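Local coordinates for HD domain-containing protein (Aquifex aeolicus, PDB 2HEK) that is of unknown function but probably acts as a metal-dependent HD-domain phosphohydrolase of the dGTPase type, binding zinc and GDP at well-separated sites, at the interface of chains A and B and the interface of chains A and C. Coordinates in Å, arbitrary orientation; residue numbers count along the deposited sequence, not the author numbering. Chains: chain A/B/C, Hypothetical protein.

Contact 1: the interface of chains A and B. Residues chain A 214-215, 218-219; chain B 204, 207, 340-341.
Helix 203-221 of chain A packs against the same helix of chain B, and the start of helix 341-345 of chain B, with B:Ser340 just before it, closes the patch where A:Tyr214 arrives. The polar core is the carboxylate of B:Glu207, met by the phenol of A:Tyr214; the side chains cross at about a right angle, ring and carboxylate planes turned 65° apart. The A:Tyr214 hydroxyl OH donates to B:Glu207 OE2 at 2.5 Å, approaching from above the carboxylate plane. With CG opposite the backbone N (chi1 165°), the ring extends from its helix to bring OH to the glutamate. Within chain B, B:Arg204 holds the carboxylate side-on: its NE bonds B:Glu207 OE1 at 2.6 Å as a salt bridge, and its NH2 bonds B:Glu207 OE2 at 2.8 Å, both acceptors lying close to the guanidinium plane. B:Ser340 OG also meets OE2, on its anti lone pair, at an unusually short distance, so donors from both chains gather on this oxygen. Such a setting would probably favour the ionised carboxylate. Replacing B:Glu207 with an alanine would probably leave the A:Tyr214 hydroxyl and the B:Arg204 guanidinium without their shared acceptor and let the arginine swing away. Carbon contacts flank this core. The methyl A:Val218 CG2 sits over one face of the guanidinium, toward its rim, 3.6 Å from B:Arg204 NE; the arginine chain, bent at chi2 and chi3, folds across the valine. The A:Phe215 ring lies alongside the glutamate chain, running the opposite way, with CZ 3.7 Å from B:Glu207 CB. Farther out, a water joins the amide oxygen A:Gln219 OE1 (3.1 Å) to B:Arg204 NH1 (3.2 Å). With its two-fold twin, the patch illustrates how an arginine-glutamate pair within one chain can present a carboxylate oxygen to a tyrosine of its neighbour, and it probably helps to join these two subunits in the assembly.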
loop_
_atom_site.group_PDB
_atom_site.type_symbol
_atom_site.label_atom_id
_atom_site.label_comp_id
_atom_site.label_asym_id
_atom_site.label_seq_id
_atom_site.Cartn_x
_atom_site.Cartn_y
_atom_site.Cartn_z
ATOM N N TYR A 214 0.760 -5.143 -20.018
ATOM C CA TYR A 214 1.949 -4.723 -20.807
ATOM C C TYR A 214 3.203 -4.701 -19.916
ATOM O O TYR A 214 4.263 -5.201 -20.300
ATOM C CB TYR A 214 1.748 -3.308 -21.395
ATOM C CG TYR A 214 3.011 -2.661 -21.897
ATOM C CD1 TYR A 214 3.456 -2.862 -23.220
ATOM C CD2 TYR A 214 3.758 -1.804 -21.064
ATOM C CE1 TYR A 214 4.644 -2.219 -23.702
ATOM C CE2 TYR A 214 4.905 -1.174 -21.519
ATOM C CZ TYR A 214 5.355 -1.377 -22.823
ATOM O OH TYR A 214 6.522 -0.717 -23.224
ATOM N N PHE A 215 3.107 -4.084 -18.738
ATOM C CA PHE A 215 4.279 -4.057 -17.843
ATOM C C PHE A 215 4.796 -5.437 -17.453
ATOM O O PHE A 215 6.007 -5.669 -17.441
ATOM C CB PHE A 215 4.003 -3.227 -16.603
ATOM C CG PHE A 215 4.102 -1.744 -16.851
ATOM C CD1 PHE A 215 3.016 -0.906 -16.619
ATOM C CD2 PHE A 215 5.310 -1.186 -17.288
ATOM C CE1 PHE A 215 3.131 0.511 -16.816
ATOM C CE2 PHE A 215 5.436 0.197 -17.507
ATOM C CZ PHE A 215 4.315 1.045 -17.271
ATOM N N VAL A 218 6.789 -6.798 -20.542
ATOM C CA VAL A 218 8.086 -6.178 -20.824
ATOM C C VAL A 218 9.084 -6.373 -19.685
ATOM O O VAL A 218 10.285 -6.579 -19.930
ATOM C CB VAL A 218 7.998 -4.693 -21.263
ATOM C CG1 VAL A 218 7.256 -4.616 -22.586
ATOM C CG2 VAL A 218 7.365 -3.795 -20.190
ATOM N N GLN A 219 8.593 -6.343 -18.451
ATOM C CA GLN A 219 9.520 -6.381 -17.310
ATOM C C GLN A 219 9.924 -7.821 -16.967
ATOM O O GLN A 219 11.095 -8.082 -16.629
ATOM C CB GLN A 219 8.936 -5.614 -16.099
ATOM C CG GLN A 219 9.748 -5.657 -14.782
ATOM C CD GLN A 219 10.880 -4.604 -14.730
ATOM O OE1 GLN A 219 11.238 -4.009 -15.753
ATOM N NE2 GLN A 219 11.440 -4.381 -13.529
ATOM N N ARG B 204 11.024 1.859 -17.827
ATOM C CA ARG B 204 9.698 1.491 -17.270
ATOM C C ARG B 204 9.149 2.583 -16.328
ATOM O O ARG B 204 7.952 2.851 -16.300
ATOM C CB ARG B 204 9.735 0.156 -16.518
ATOM C CG ARG B 204 10.554 -0.942 -17.207
ATOM C CD ARG B 204 9.810 -1.718 -18.254
ATOM N NE ARG B 204 9.564 -1.008 -19.508
ATOM C CZ ARG B 204 10.213 -1.226 -20.649
ATOM N NH1 ARG B 204 11.225 -2.103 -20.722
ATOM N NH2 ARG B 204 9.874 -0.531 -21.728
ATOM N N GLU B 207 7.654 5.232 -18.561
ATOM C CA GLU B 207 6.369 4.751 -19.038
ATOM C C GLU B 207 5.308 4.932 -17.949
ATOM O O GLU B 207 4.224 5.476 -18.216
ATOM C CB GLU B 207 6.424 3.261 -19.434
ATOM C CG GLU B 207 7.270 3.011 -20.681
ATOM C CD GLU B 207 7.549 1.514 -20.946
ATOM O OE1 GLU B 207 7.628 0.699 -20.024
ATOM O OE2 GLU B 207 7.720 1.147 -22.094
ATOM N N SER B 340 10.124 2.423 -26.492
ATOM C CA SER B 340 8.905 1.993 -25.781
ATOM C C SER B 340 7.633 1.890 -26.665
ATOM O O SER B 340 7.154 2.892 -27.178
ATOM C CB SER B 340 8.632 2.948 -24.618
ATOM O OG SER B 340 7.398 2.616 -24.007
ATOM N N PRO B 341 7.057 0.682 -26.811
ATOM C CA PRO B 341 5.814 0.672 -27.595
ATOM C C PRO B 341 4.706 1.429 -26.865
ATOM O O PRO B 341 3.797 1.975 -27.519
ATOM C CB PRO B 341 5.458 -0.829 -27.718
ATOM C CG PRO B 341 6.691 -1.581 -27.250
ATOM C CD PRO B 341 7.435 -0.660 -26.328
HETATM O O HOH W 1 12.719 -3.848 -18.448
#

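Contact 2: the interface of chains A and C. Residues chain A 46, 48, 172; chain C 8, 48-49, 53, 172.
A:Phe172 and C:Phe172, each near the end of its helix 160-173, form the apolar centre of this two-fold contact. The rings meet edge-to-face, with planes 72° apart and centroids separated by 5.3 Å. The CD2-CE2 side of A:Phe172 lies against the CD1-CE1 side of C:Phe172, and CD2 approaches CE1 to 3.3 Å. Behind it, the CB of C:His49 lies over the centre of the C:Phe172 ring, a second-shell support that backs the ring from its own chain. A:Ser46 flanks the pair: its CB packs on C:Pro8 CD at 3.6 Å and on the CZ corner of the C:Phe172 ring. Beside this core the two loops bearing residue 48 pass closely, A:Gln48 CB lying 3.7 Å from C:Gln48 CB. The A:Gln48 chain then bends at chi2 (-73°), which brings its amide beside the carboxylate of C:Glu53, the two planes nearly parallel. Water carries the polar links at the rim described here. One water lies 2.7 Å from the A:Ser46 hydroxyl OG and also reaches C:Glu53 OE1. The packing is a small aromatic core edged by hydrated side chains; it joins these chains in the deposited assembly and may be biological. At the outer edge, a second water lies 3.1 Å from A:Gln48 OE1 and 2.7 Å from C:Glu53 OE2.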
loop_
_atom_site.group_PDB
_atom_site.type_symbol
_atom_site.label_atom_id
_atom_site.label_comp_id
_atom_site.label_asym_id
_atom_site.label_seq_id
_atom_site.Cartn_x
_atom_site.Cartn_y
_atom_site.Cartn_z
ATOM N N SER A 46 12.622 -13.324 -5.673
ATOM C CA SER A 46 11.447 -13.565 -4.809
ATOM C C SER A 46 10.281 -14.255 -5.569
ATOM O O SER A 46 9.228 -14.495 -4.977
ATOM C CB SER A 46 11.003 -12.244 -4.199
ATOM O OG SER A 46 11.959 -11.791 -3.210
ATOM N N GLN A 48 8.995 -16.994 -6.004
ATOM C CA GLN A 48 8.970 -18.370 -5.459
ATOM C C GLN A 48 7.553 -18.938 -5.381
ATOM O O GLN A 48 7.375 -20.065 -4.962
ATOM C CB GLN A 48 9.568 -18.350 -4.035
ATOM C CG GLN A 48 11.020 -17.854 -3.971
ATOM C CD GLN A 48 11.960 -18.875 -4.527
ATOM O OE1 GLN A 48 13.028 -18.554 -4.978
ATOM N NE2 GLN A 48 11.553 -20.116 -4.511
ATOM N N PHE A 172 5.082 -10.954 -6.194
ATOM C CA PHE A 172 6.275 -11.722 -5.807
ATOM C C PHE A 172 7.516 -11.300 -6.581
ATOM O O PHE A 172 8.609 -11.331 -6.034
ATOM C CB PHE A 172 6.070 -13.237 -5.999
ATOM C CG PHE A 172 5.190 -13.866 -4.946
ATOM C CD1 PHE A 172 3.804 -13.763 -5.016
ATOM C CD2 PHE A 172 5.745 -14.588 -3.901
ATOM C CE1 PHE A 172 2.980 -14.328 -4.046
ATOM C CE2 PHE A 172 4.894 -15.180 -2.904
ATOM C CZ PHE A 172 3.511 -15.008 -2.989
ATOM N N PRO C 8 10.614 -7.228 -3.782
ATOM C CA PRO C 8 9.319 -6.576 -3.516
ATOM C C PRO C 8 9.267 -5.918 -2.146
ATOM O O PRO C 8 8.371 -5.075 -1.890
ATOM C CB PRO C 8 8.321 -7.732 -3.569
ATOM C CG PRO C 8 9.124 -8.987 -3.325
ATOM C CD PRO C 8 10.459 -8.670 -4.011
ATOM N N GLN C 48 6.857 -19.050 0.736
ATOM C CA GLN C 48 7.776 -19.759 -0.173
ATOM C C GLN C 48 9.145 -19.095 -0.282
ATOM O O GLN C 48 10.054 -19.622 -0.975
ATOM C CB GLN C 48 7.159 -19.821 -1.597
ATOM C CG GLN C 48 5.787 -20.524 -1.664
ATOM C CD GLN C 48 5.874 -22.038 -1.537
ATOM O OE1 GLN C 48 4.918 -22.697 -1.091
ATOM N NE2 GLN C 48 7.008 -22.602 -1.931
ATOM N N HIS C 49 9.286 -17.946 0.374
ATOM C CA HIS C 49 10.553 -17.198 0.337
ATOM C C HIS C 49 11.720 -18.000 0.956
ATOM O O HIS C 49 11.514 -18.810 1.873
ATOM C CB HIS C 49 10.396 -15.838 1.019
ATOM C CG HIS C 49 9.897 -15.917 2.439
ATOM N ND1 HIS C 49 8.670 -16.453 2.774
ATOM C CD2 HIS C 49 10.443 -15.466 3.601
ATOM C CE1 HIS C 49 8.485 -16.338 4.084
ATOM N NE2 HIS C 49 9.551 -15.744 4.610
ATOM N N GLU C 53 17.003 -14.877 -0.697
ATOM C CA GLU C 53 16.391 -13.515 -0.752
ATOM C C GLU C 53 16.497 -12.798 0.574
ATOM O O GLU C 53 16.751 -11.591 0.593
ATOM C CB GLU C 53 14.933 -13.561 -1.145
ATOM C CG GLU C 53 14.676 -14.257 -2.477
ATOM C CD GLU C 53 14.197 -15.682 -2.257
ATOM O OE1 GLU C 53 13.051 -15.854 -1.733
ATOM O OE2 GLU C 53 14.991 -16.596 -2.581
ATOM N N PHE C 172 5.166 -12.346 2.749
ATOM C CA PHE C 172 4.872 -13.648 2.138
ATOM C C PHE C 172 3.786 -14.454 2.856
ATOM O O PHE C 172 2.985 -15.102 2.218
ATOM C CB PHE C 172 6.138 -14.490 1.996
ATOM C CG PHE C 172 7.035 -14.030 0.878
ATOM C CD1 PHE C 172 7.030 -14.696 -0.356
ATOM C CD2 PHE C 172 7.881 -12.938 1.056
ATOM C CE1 PHE C 172 7.889 -14.255 -1.425
ATOM C CE2 PHE C 172 8.741 -12.488 0.028
ATOM C CZ PHE C 172 8.733 -13.106 -1.215
HETATM O O HOH W 2 11.732 -13.194 -0.894
HETATM O O HOH W 3 15.639 -16.937 -5.228
#

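The C-alpha centres of contact 1 and contact 2 lie about 23 Å apart, and no residue belongs to both. Chain A takes part in each through different elements: helix 203-221 in contact 1, the 46-48 loop and helix 160-173 in contact 2. Two distinct two-fold contacts on one subunit could build a tetramer, as in the four-copy deposited assembly, although the structure alone does not show that this forms in solution. Contact 2 lies nearer in sequence to functional residues, since C:Glu53 stands between C:Phe52 of the GDP pocket and the zinc ligand C:His54, and helix 160-173 carries the zinc ligand C:Asp161.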